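Local coordinates for protein avidin (Gallus gallus, PDB 4U46) that binds biotin very tightly as a tetramer in its natural form, the present one being an engineered variant probably meant to bind other small molecules, at residues G31-T36 against S51-T56. Residues are numbered along the deposited sequence; the frame is centred on the assembly and turned at random.
Sequences GEFTGT and SPLHGT
F33 and G55 face each other as a hydrogen-bonded antiparallel pair: F33 N donates to G55 O at 3.0 Å, and G55 N returns a bond to F33 O at 2.9 Å. G35 and L53 repeat the pattern two residues on, with G35 N to L53 O and L53 N to G35 O both at 3.0 Å. In the non-hydrogen-bonded pairs between them and beyond, CA-H...O contacts supplement the ladder, the shortest from T56 CA to G31 O at 3.1 Å.

Apolar contact is concentrated on the face bearing F33 and L53. With chi1 at 61°, CG of F33 sits between its backbone N and carbonyl carbon, which brings the ring over the partner strand. G55 CA lies 4.1 Å from the ring centroid of F33, a CH-pi contact over the face; a CB on G55 would clash with F33 CZ, so glycine makes the overlap possible. At the ring's edge, near its plane, CD1 of L53 meets F33 CE1 at 3.8 Å. An alanine in place of F33 would probably open a gap over G55 and leave L53 CD1 without its aromatic neighbour.

The face carrying E32, T34, H54 and T56 is more polar. T34 and H54 run side by side; in the T34 conformer described, T34 OG1 comes within 3.3 Å of H54 ND1, a weak hydrogen bond that may not hold in the other conformer.

The segments belong to the hairpin of strands 32-40 and 48-57 in the eight-stranded avidin barrel. F33 and L53 also pack on F70 of strand 67-73, and on I24 and M22, respectively, of strand 20-24, while E32, H54 and T56 touch a second subunit.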
ATOM      1  N   GLY A  31     -11.461 -17.922  15.855  1.00 26.23           N
ATOM      2  CA  GLY A  31     -10.309 -17.131  15.496  1.00 24.51           C
ATOM      3  C   GLY A  31     -10.343 -15.693  15.975  1.00 23.60           C
ATOM      4  O   GLY A  31      -9.446 -14.916  15.642  1.00 23.25           O
ATOM      5  N   GLU A  32     -11.353 -15.329  16.740  1.00 25.50           N
ATOM      6  CA  GLU A  32     -11.531 -13.957  17.203  1.00 25.26           C
ATOM      7  C   GLU A  32     -10.696 -13.662  18.435  1.00 24.71           C
ATOM      8  O   GLU A  32     -10.540 -14.520  19.331  1.00 28.26           O
ATOM      9  CB  GLU A  32     -13.012 -13.719  17.543  1.00 29.26           C
ATOM     10  CG  GLU A  32     -13.972 -13.917  16.375  1.00 31.38           C
ATOM     11  CD  GLU A  32     -15.404 -14.293  16.793  1.00 38.49           C
ATOM     12  OE1 GLU A  32     -15.691 -14.349  17.996  1.00 39.11           O
ATOM     13  OE2 GLU A  32     -16.262 -14.530  15.909  1.00 43.54           O
ATOM     14  N   PHE A  33     -10.174 -12.437  18.501  1.00 24.29           N
ATOM     15  CA  PHE A  33      -9.431 -11.970  19.642  1.00 21.98           C
ATOM     16  C   PHE A  33      -9.530 -10.446  19.830  1.00 21.67           C
ATOM     17  O   PHE A  33      -9.890  -9.665  18.913  1.00 20.82           O
ATOM     18  CB  PHE A  33      -7.952 -12.370  19.560  1.00 22.15           C
ATOM     19  CG  PHE A  33      -7.229 -11.812  18.350  1.00 23.57           C
ATOM     20  CD1 PHE A  33      -6.720 -10.518  18.355  1.00 22.07           C
ATOM     21  CD2 PHE A  33      -7.069 -12.577  17.208  1.00 23.36           C
ATOM     22  CE1 PHE A  33      -6.101  -9.987  17.235  1.00 22.65           C
ATOM     23  CE2 PHE A  33      -6.401 -12.080  16.112  1.00 22.81           C
ATOM     24  CZ  PHE A  33      -5.938 -10.773  16.103  1.00 23.24           C
ATOM     25  N   THR A  34      -9.157 -10.069  21.041  1.00 23.42           N
ATOM     26  CA  THR A  34      -9.082  -8.683  21.488  0.50 24.68           C
ATOM     27  C   THR A  34      -7.711  -8.475  22.163  1.00 25.97           C
ATOM     28  O   THR A  34      -7.042  -9.434  22.551  1.00 24.84           O
ATOM     29  CB  THR A  34     -10.238  -8.393  22.478  0.50 26.58           C
ATOM     30  OG1 THR A  34     -11.493  -8.411  21.773  0.50 25.19           O
ATOM     31  CG2 THR A  34     -10.066  -7.059  23.175  0.50 27.37           C
ATOM     32  N   GLY A  35      -7.274  -7.223  22.287  1.00 25.45           N
ATOM     33  CA  GLY A  35      -6.066  -6.922  23.008  1.00 24.93           C
ATOM     34  C   GLY A  35      -5.902  -5.446  23.155  1.00 25.00           C
ATOM     35  O   GLY A  35      -6.870  -4.685  23.014  1.00 21.46           O
ATOM     36  N   THR A  36      -4.665  -5.047  23.406  1.00 24.85           N
ATOM     37  CA  THR A  36      -4.331  -3.669  23.638  1.00 27.39           C
ATOM     38  C   THR A  36      -3.039  -3.326  22.951  1.00 25.78           C
ATOM     39  O   THR A  36      -2.079  -4.102  22.965  1.00 28.12           O
ATOM     40  CB  THR A  36      -4.249  -3.384  25.158  1.00 32.73           C
ATOM     41  OG1 THR A  36      -5.503  -3.752  25.758  1.00 34.84           O
ATOM     42  CG2 THR A  36      -4.039  -1.889  25.423  1.00 36.38           C
ATOM     43  N   SER A  51      -4.564   1.634  23.601  1.00 31.01           N
ATOM     44  CA  SER A  51      -5.747   1.657  22.787  1.00 26.45           C
ATOM     45  C   SER A  51      -6.242   0.218  22.520  1.00 26.41           C
ATOM     46  O   SER A  51      -5.442  -0.721  22.398  1.00 28.07           O
ATOM     47  CB  SER A  51      -5.504   2.355  21.461  1.00 27.43           C
ATOM     48  OG  SER A  51      -5.421   3.776  21.544  1.00 28.89           O
ATOM     49  N   PRO A  52      -7.544   0.043  22.422  1.00 23.17           N
ATOM     50  CA  PRO A  52      -8.003  -1.311  22.158  1.00 24.42           C
ATOM     51  C   PRO A  52      -7.762  -1.756  20.707  1.00 21.10           C
ATOM     52  O   PRO A  52      -7.829  -0.939  19.757  1.00 19.99           O
ATOM     53  CB  PRO A  52      -9.512  -1.255  22.516  1.00 24.14           C
ATOM     54  CG  PRO A  52      -9.891   0.165  22.217  1.00 26.18           C
ATOM     55  CD  PRO A  52      -8.660   1.006  22.513  1.00 25.75           C
ATOM     56  N   LEU A  53      -7.521  -3.057  20.549  1.00 21.66           N
ATOM     57  CA  LEU A  53      -7.549  -3.710  19.223  1.00 22.22           C
ATOM     58  C   LEU A  53      -8.523  -4.915  19.212  1.00 21.54           C
ATOM     59  O   LEU A  53      -8.736  -5.593  20.246  1.00 19.85           O
ATOM     60  CB  LEU A  53      -6.106  -4.105  18.721  1.00 21.99           C
ATOM     61  CG  LEU A  53      -5.417  -5.219  19.500  1.00 22.96           C
ATOM     62  CD1 LEU A  53      -5.778  -6.548  18.853  1.00 24.61           C
ATOM     63  CD2 LEU A  53      -3.888  -5.102  19.607  1.00 26.06           C
ATOM     64  N   HIS A  54      -9.078  -5.166  18.041  1.00 21.00           N
ATOM     65  CA  HIS A  54      -9.922  -6.341  17.755  1.00 24.00           C
ATOM     66  C   HIS A  54      -9.596  -6.955  16.404  1.00 19.82           C
ATOM     67  O   HIS A  54      -9.521  -6.237  15.402  1.00 18.44           O
ATOM     68  CB  HIS A  54     -11.403  -5.929  17.683  1.00 26.57           C
ATOM     69  CG  HIS A  54     -11.810  -5.113  18.855  1.00 33.36           C
ATOM     70  ND1 HIS A  54     -12.238  -5.689  20.034  1.00 37.57           N
ATOM     71  CD2 HIS A  54     -11.695  -3.784  19.098  1.00 35.73           C
ATOM     72  CE1 HIS A  54     -12.482  -4.733  20.920  1.00 40.51           C
ATOM     73  NE2 HIS A  54     -12.162  -3.569  20.379  1.00 43.46           N
ATOM     74  N   GLY A  55      -9.557  -8.283  16.362  1.00 20.84           N
ATOM     75  CA  GLY A  55      -9.237  -8.961  15.106  1.00 21.01           C
ATOM     76  C   GLY A  55      -9.571 -10.418  15.039  1.00 21.35           C
ATOM     77  O   GLY A  55     -10.227 -10.980  15.912  1.00 17.93           O
ATOM     78  N   THR A  56      -9.052 -11.031  13.986  1.00 22.65           N
ATOM     79  CA  THR A  56      -9.248 -12.442  13.742  1.00 24.35           C
ATOM     80  C   THR A  56      -7.989 -13.089  13.171  1.00 22.50           C
ATOM     81  O   THR A  56      -7.220 -12.464  12.428  1.00 20.41           O
ATOM     82  CB  THR A  56     -10.439 -12.717  12.779  1.00 27.20           C
ATOM     83  OG1 THR A  56     -10.146 -12.253  11.468  1.00 30.48           O
ATOM     84  CG2 THR A  56     -11.690 -12.040  13.195  1.00 31.45           C
TER